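Side-chain contacts in glutamic acid/alanine-rich protein (Trypanosoma congolense, PDB 2Y44), which is a surface protein of the parasite whose helical ectodomain probably helps form the protein layer on the trypanosome cell surface: residues V2-V5 against Q6-D10; A33-A36 against S37-K40; K132-E135 against S136-A140. All coordinates share one frame; numbering follows the deposited sequence.

Interaction 1: residues V2-V5 against Q6-D10; sequences VEEV and QTMCD
Thr7 turns its hydroxyl back one helical turn onto the carbonyl of Glu3: OG1 of Thr7 donates to O of Glu3 at 2.8 Å. The torsion that permits this sets OG1 anti to the carbonyl carbon and beside the backbone N (chi1 -59°). Glu3 O also accepts the amide of Thr7, with N of Thr7 3.0 Å from O of Glu3, and the two donors arrive from opposite faces of the carbonyl plane. Two bonds from one residue thus grip a single oxygen and fix the rotation of the threonine hydroxyl.

A second side-chain pair is Glu4 with Met8. Met8 starts out with CG anti to the backbone N (chi1 174°) and bends at its last torsion, while Glu4 bends at chi2; the chains cross, and the methyl CE of Met8 lies 3.2 Å from OE1 of Glu4, a close contact between a thioether methyl and a carboxylate oxygen.

The stretch is the beginning of helix 2-16, the first helix of the ectodomain, and its sides face different neighbours. Val5, buried, packs on Leu103 and Leu106 of helix 57-107 and on Ala118 of helix 113-120, whereas Thr7 leans on Ala140, Leu141 and Leu144 of helix 131-144. Gln6 bends at chi2 and passes near Val2, its CG 4.2 Å from CG2 of Val2. One turn after Val5, N of Cys9 bonds to O of Val5 at 2.9 Å. The SG of Cys9 forms the disulfide with Cys122.

Interaction 2: residues A33-A36 against S37-K40; sequences AREA and SEAK
A salt-bridge network on helix 18-53 joins Arg34, Glu35 and Glu38, with Arg34 and Glu38 one turn apart. The side chains of Arg34 and Glu38 run alongside each other in the same direction, so the contact is made along their lengths: OE2 of Glu38 lies 3.4 Å from CG of Arg34, against the aliphatic part of the arginine. The ionic link is long, 4.0 Å from NE of Arg34 to OE2 of Glu38. The guanidinium and carboxylate planes are only 19° apart, yet OE2 approaches the guanidinium obliquely.

A water bridges the two groups. It donates to OE1 of Glu38 at 2.7 Å and accepts a weak bond from NE of Arg34. Arg34 leaves the helix with CG anti to its N and then bends at chi3 (78°), whereas Glu38 runs extended beyond CG. The bend brings the guanidinium round toward Glu35, where NH2 of Arg34 and OE2 of Glu35 make a second long salt bridge at 3.8 Å. The arginine therefore has a carboxylate from each of two positions, which would probably offset some of the like charge of the two glutamates.

This part of the helix falls in a predicted coiled coil, and its small residues serve the helix packing: Ala33 sits against Ala74 and Val78 of helix 57-107, and Ala36 against Ala180 of helix 149-183. Beside them, OG of Ser37 lies 3.0 Å from O of Ala33, a hydrogen bond that is not settled, since OE2 of Glu75 in helix 57-107 is a second acceptor for the same proton, through a weak bond. The amide of Ser37 bonds to the same carbonyl, N of Ser37 to O of Ala33 at 2.9 Å.

Interaction 3: residues K132-E135 against S136-A140; sequences KSLE and SAFDA
Leu134 meets Phe138 alongside, both chains heading off the same face of the helix, with CD1 of Leu134 3.7 Å from CE2 of Phe138. With CG anti to the backbone N (chi1 174°) and chi2 at 66°, methyl CD1 of the leucine is brought to the ring one turn on. The carbonyl oxygen of Leu134 sits at the ring's edge, in its plane, with O of Leu134 3.4 Å from CD2 of Phe138; the same oxygen takes the Phe138 amide, N of Phe138 to O of Leu134, at 3.1 Å.

On another side of the helix, Asp139 folds back over the carbonyl of Glu135. A water donates to both O of Glu135, at 3.1 Å, and OD1 of Asp139. Like charges are near, OE1 of Glu135 and OD2 of Asp139 being 5.1 Å apart, but OD1 of Asp139 also makes a salt bridge with Arg153, which probably eases the repulsion.

The apolar side of helix 131-144 packs into the helical bundle: Leu134 and Phe138 both touch Phe159 of helix 149-183, and Phe138 also touches Val11 of helix 2-16. Next to this face OG of Ser133 hydrogen-bonds to NE2 of Gln14 in helix 2-16, linking the two helices, and to N of Thr130 just before its own helix.

Overall arrangement
Interactions 1 and 3 lie on the same side of the chain's centre, their own centres about 13 Å apart, and they touch directly: CG2 of Thr7 packs 3.6 Å from C of Ala140, and O of Asp10 comes 4.3 Å from CB of Ala137. Helices 2-16 and 131-144, far apart in sequence, thus meet there. Interaction 2 lies on the opposite side of the centre, about 45 Å from interaction 1 and 36 Å from interaction 3, centre to centre. Helix 57-107 spans much of this separation, since it packs against both 2-10 and 33-40; helix 149-183 likewise meets 33-40 and 132-140. The three local contacts thus lie on either side of the centre of an elongated helical bundle.

Interaction 1: residues V2-V5 against Q6-D10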
loop_
_atom_site.group_PDB
_atom_site.type_symbol
_atom_site.label_atom_id
_atom_site.label_comp_id
_atom_site.label_asym_id
_atom_site.label_seq_id
_atom_site.Cartn_x
_atom_site.Cartn_y
_atom_site.Cartn_z
ATOM N N VAL A 2 25.201 4.564 -18.568
ATOM C CA VAL A 2 23.819 5.008 -18.714
ATOM C C VAL A 2 22.814 3.916 -18.278
ATOM O O VAL A 2 21.741 4.230 -17.771
ATOM C CB VAL A 2 23.507 5.474 -20.140
ATOM C CG1 VAL A 2 23.575 4.304 -21.106
ATOM C CG2 VAL A 2 22.108 6.161 -20.202
ATOM N N GLU A 3 23.169 2.639 -18.468
ATOM C CA GLU A 3 22.281 1.565 -17.995
ATOM C C GLU A 3 22.035 1.696 -16.488
ATOM O O GLU A 3 20.935 1.491 -15.985
ATOM C CB GLU A 3 22.848 0.180 -18.343
ATOM C CG GLU A 3 21.983 -0.982 -17.893
ATOM C CD GLU A 3 22.514 -2.340 -18.352
ATOM O OE1 GLU A 3 23.727 -2.448 -18.641
ATOM O OE2 GLU A 3 21.704 -3.302 -18.365
ATOM N N GLU A 4 23.100 1.961 -15.750
ATOM C CA GLU A 4 22.971 2.079 -14.317
ATOM C C GLU A 4 22.123 3.290 -13.931
ATOM O O GLU A 4 21.351 3.239 -12.982
ATOM C CB GLU A 4 24.369 2.225 -13.746
ATOM C CG GLU A 4 24.502 1.585 -12.474
ATOM C CD GLU A 4 24.776 2.595 -11.451
ATOM O OE1 GLU A 4 23.860 3.425 -11.218
ATOM O OE2 GLU A 4 25.951 2.653 -11.009
ATOM N N VAL A 5 22.291 4.382 -14.672
ATOM C CA VAL A 5 21.549 5.610 -14.390
ATOM C C VAL A 5 20.071 5.407 -14.612
ATOM O O VAL A 5 19.254 5.829 -13.786
ATOM C CB VAL A 5 22.027 6.766 -15.258
ATOM C CG1 VAL A 5 21.181 8.012 -15.012
ATOM C CG2 VAL A 5 23.510 7.090 -14.937
ATOM N N GLN A 6 19.728 4.735 -15.705
ATOM C CA GLN A 6 18.331 4.492 -16.026
ATOM C C GLN A 6 17.721 3.509 -15.051
ATOM O O GLN A 6 16.559 3.623 -14.654
ATOM C CB GLN A 6 18.198 3.935 -17.430
ATOM C CG GLN A 6 18.394 4.977 -18.548
ATOM C CD GLN A 6 17.222 5.983 -18.691
ATOM O OE1 GLN A 6 16.521 6.323 -17.721
ATOM N NE2 GLN A 6 16.994 6.441 -19.930
ATOM N N THR A 7 18.539 2.563 -14.598
ATOM C CA THR A 7 18.044 1.575 -13.622
ATOM C C THR A 7 17.837 2.204 -12.234
ATOM O O THR A 7 16.856 1.928 -11.545
ATOM C CB THR A 7 19.002 0.325 -13.635
ATOM O OG1 THR A 7 19.009 -0.224 -14.958
ATOM C CG2 THR A 7 18.549 -0.729 -12.691
ATOM N N MET A 8 18.717 3.133 -11.861
ATOM C CA MET A 8 18.589 3.894 -10.630
ATOM C C MET A 8 17.353 4.789 -10.749
ATOM O O MET A 8 16.650 5.001 -9.762
ATOM C CB MET A 8 19.835 4.760 -10.406
ATOM C CG MET A 8 19.726 5.717 -9.205
ATOM S SD MET A 8 21.304 6.265 -8.533
ATOM C CE MET A 8 22.396 6.025 -9.984
ATOM N N CYS A 9 17.115 5.313 -11.950
ATOM C CA CYS A 9 15.920 6.114 -12.203
ATOM C C CYS A 9 14.636 5.319 -11.935
ATOM O O CYS A 9 13.726 5.828 -11.298
ATOM C CB CYS A 9 15.901 6.623 -13.649
ATOM S SG CYS A 9 14.389 7.523 -13.933
ATOM N N ASP A 10 14.568 4.070 -12.410
ATOM C CA ASP A 10 13.430 3.224 -12.134
ATOM C C ASP A 10 13.221 3.041 -10.642
ATOM O O ASP A 10 12.088 3.102 -10.157
ATOM C CB ASP A 10 13.588 1.881 -12.843
ATOM C CG ASP A 10 13.604 2.019 -14.374
ATOM O OD1 ASP A 10 13.176 3.069 -14.913
ATOM O OD2 ASP A 10 13.943 1.006 -15.052
#

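Interaction 2: residues A33-A36 against S37-K40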
loop_
_atom_site.group_PDB
_atom_site.type_symbol
_atom_site.label_atom_id
_atom_site.label_comp_id
_atom_site.label_asym_id
_atom_site.label_seq_id
_atom_site.Cartn_x
_atom_site.Cartn_y
_atom_site.Cartn_z
ATOM N N ALA A 33 -14.057 -0.338 5.360
ATOM C CA ALA A 33 -14.624 -0.333 6.750
ATOM C C ALA A 33 -15.940 0.438 6.814
ATOM O O ALA A 33 -16.862 0.035 7.534
ATOM C CB ALA A 33 -13.634 0.269 7.747
ATOM N N ARG A 34 -16.052 1.466 5.974
ATOM C CA ARG A 34 -17.296 2.224 5.866
ATOM C C ARG A 34 -18.399 1.327 5.338
ATOM O O ARG A 34 -19.488 1.314 5.882
ATOM C CB ARG A 34 -17.131 3.484 4.982
ATOM C CG ARG A 34 -18.463 4.148 4.594
ATOM C CD ARG A 34 -18.278 5.050 3.367
ATOM N NE ARG A 34 -18.229 4.251 2.142
ATOM C CZ ARG A 34 -17.479 4.525 1.080
ATOM N NH1 ARG A 34 -16.725 5.620 1.045
ATOM N NH2 ARG A 34 -17.514 3.713 0.031
ATOM N N GLU A 35 -18.120 0.590 4.270
ATOM C CA GLU A 35 -19.111 -0.302 3.724
ATOM C C GLU A 35 -19.467 -1.396 4.714
ATOM O O GLU A 35 -20.634 -1.826 4.810
ATOM C CB GLU A 35 -18.633 -0.903 2.424
ATOM C CG GLU A 35 -18.461 0.158 1.325
ATOM C CD GLU A 35 -18.025 -0.455 0.019
ATOM O OE1 GLU A 35 -18.731 -1.363 -0.451
ATOM O OE2 GLU A 35 -16.968 -0.054 -0.516
ATOM N N ALA A 36 -18.460 -1.895 5.433
ATOM C CA ALA A 36 -18.741 -2.955 6.382
ATOM C C ALA A 36 -19.659 -2.451 7.499
ATOM O O ALA A 36 -20.544 -3.163 7.994
ATOM C CB ALA A 36 -17.449 -3.484 6.975
ATOM N N SER A 37 -19.392 -1.235 7.938
ATOM C CA SER A 37 -20.187 -0.628 8.978
ATOM C C SER A 37 -21.618 -0.370 8.517
ATOM O O SER A 37 -22.554 -0.498 9.316
ATOM C CB SER A 37 -19.538 0.678 9.459
ATOM O OG SER A 37 -18.336 0.371 10.125
ATOM N N GLU A 38 -21.762 0.013 7.251
ATOM C CA GLU A 38 -23.113 0.197 6.685
ATOM C C GLU A 38 -23.876 -1.123 6.644
ATOM O O GLU A 38 -25.086 -1.160 6.964
ATOM C CB GLU A 38 -23.039 0.826 5.306
ATOM C CG GLU A 38 -22.644 2.298 5.363
ATOM C CD GLU A 38 -22.175 2.821 4.011
ATOM O OE1 GLU A 38 -22.150 2.042 3.034
ATOM O OE2 GLU A 38 -21.778 3.999 3.943
ATOM N N ALA A 39 -23.169 -2.211 6.354
ATOM C CA ALA A 39 -23.819 -3.540 6.351
ATOM C C ALA A 39 -24.207 -3.913 7.776
ATOM O O ALA A 39 -25.269 -4.519 8.000
ATOM C CB ALA A 39 -22.909 -4.626 5.703
ATOM N N LYS A 40 -23.312 -3.650 8.732
ATOM C CA LYS A 40 -23.655 -3.836 10.141
ATOM C C LYS A 40 -24.933 -3.092 10.506
ATOM O O LYS A 40 -25.814 -3.657 11.121
ATOM C CB LYS A 40 -22.535 -3.316 11.052
ATOM C CG LYS A 40 -22.943 -3.376 12.469
ATOM C CD LYS A 40 -21.891 -2.825 13.394
ATOM C CE LYS A 40 -22.379 -2.864 14.839
ATOM N NZ LYS A 40 -21.394 -2.189 15.793
HETATM O O HOH W 1 -20.414 3.333 1.372
#

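Interaction 3: residues K132-E135 against S136-A140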
loop_
_atom_site.group_PDB
_atom_site.type_symbol
_atom_site.label_atom_id
_atom_site.label_comp_id
_atom_site.label_asym_id
_atom_site.label_seq_id
_atom_site.Cartn_x
_atom_site.Cartn_y
_atom_site.Cartn_z
ATOM N N LYS A 132 5.653 -5.985 -5.795
ATOM C CA LYS A 132 6.339 -6.676 -6.905
ATOM C C LYS A 132 7.140 -5.705 -7.800
ATOM O O LYS A 132 8.285 -5.967 -8.123
ATOM C CB LYS A 132 5.334 -7.428 -7.787
ATOM C CG LYS A 132 6.020 -8.255 -8.863
ATOM C CD LYS A 132 5.082 -8.620 -10.011
ATOM C CE LYS A 132 4.507 -10.014 -9.837
ATOM N NZ LYS A 132 3.415 -10.269 -10.823
ATOM N N SER A 133 6.536 -4.596 -8.221
ATOM C CA SER A 133 7.271 -3.652 -9.118
ATOM C C SER A 133 8.469 -3.002 -8.403
ATOM O O SER A 133 9.548 -2.813 -8.987
ATOM C CB SER A 133 6.361 -2.562 -9.675
ATOM O OG SER A 133 5.889 -1.716 -8.631
ATOM N N LEU A 134 8.279 -2.731 -7.123
ATOM C CA LEU A 134 9.335 -2.179 -6.274
ATOM C C LEU A 134 10.463 -3.209 -6.072
ATOM O O LEU A 134 11.627 -2.901 -6.323
ATOM C CB LEU A 134 8.708 -1.772 -4.951
ATOM C CG LEU A 134 9.550 -1.298 -3.802
ATOM C CD1 LEU A 134 10.166 0.020 -4.277
ATOM C CD2 LEU A 134 8.594 -1.057 -2.587
ATOM N N GLU A 135 10.114 -4.468 -5.779
ATOM C CA GLU A 135 11.163 -5.492 -5.657
ATOM C C GLU A 135 11.939 -5.665 -6.965
ATOM O O GLU A 135 13.165 -5.841 -6.968
ATOM C CB GLU A 135 10.546 -6.831 -5.228
ATOM C CG GLU A 135 11.582 -7.911 -4.966
ATOM C CD GLU A 135 10.961 -9.114 -4.266
ATOM O OE1 GLU A 135 10.144 -9.820 -4.895
ATOM O OE2 GLU A 135 11.268 -9.333 -3.082
ATOM N N SER A 136 11.229 -5.687 -8.089
ATOM C CA SER A 136 11.888 -5.866 -9.362
ATOM C C SER A 136 12.887 -4.747 -9.636
ATOM O O SER A 136 14.024 -5.007 -10.078
ATOM C CB SER A 136 10.851 -5.907 -10.466
ATOM O OG SER A 136 10.086 -7.104 -10.321
ATOM N N ALA A 137 12.476 -3.521 -9.317
ATOM C CA ALA A 137 13.323 -2.349 -9.556
ATOM C C ALA A 137 14.625 -2.463 -8.738
ATOM O O ALA A 137 15.713 -2.179 -9.248
ATOM C CB ALA A 137 12.565 -1.037 -9.208
ATOM N N PHE A 138 14.521 -2.864 -7.484
ATOM C CA PHE A 138 15.737 -3.001 -6.678
ATOM C C PHE A 138 16.585 -4.170 -7.157
ATOM O O PHE A 138 17.805 -4.068 -7.146
ATOM C CB PHE A 138 15.396 -3.159 -5.188
ATOM C CG PHE A 138 15.204 -1.846 -4.480
ATOM C CD1 PHE A 138 16.283 -1.207 -3.905
ATOM C CD2 PHE A 138 13.962 -1.261 -4.417
ATOM C CE1 PHE A 138 16.155 0.030 -3.279
ATOM C CE2 PHE A 138 13.810 -0.018 -3.759
ATOM C CZ PHE A 138 14.903 0.605 -3.190
ATOM N N ASP A 139 15.948 -5.312 -7.491
ATOM C CA ASP A 139 16.682 -6.468 -8.109
ATOM C C ASP A 139 17.513 -6.015 -9.333
ATOM O O ASP A 139 18.657 -6.432 -9.538
ATOM C CB ASP A 139 15.709 -7.572 -8.572
ATOM C CG ASP A 139 15.231 -8.483 -7.427
ATOM O OD1 ASP A 139 15.750 -8.367 -6.303
ATOM O OD2 ASP A 139 14.333 -9.316 -7.695
ATOM N N ALA A 140 16.906 -5.186 -10.185
ATOM C CA ALA A 140 17.552 -4.761 -11.421
ATOM C C ALA A 140 18.770 -3.926 -11.113
ATOM O O ALA A 140 19.829 -4.126 -11.716
ATOM C CB ALA A 140 16.555 -3.953 -12.296
HETATM O O HOH W 2 14.971 -6.691 -4.592
#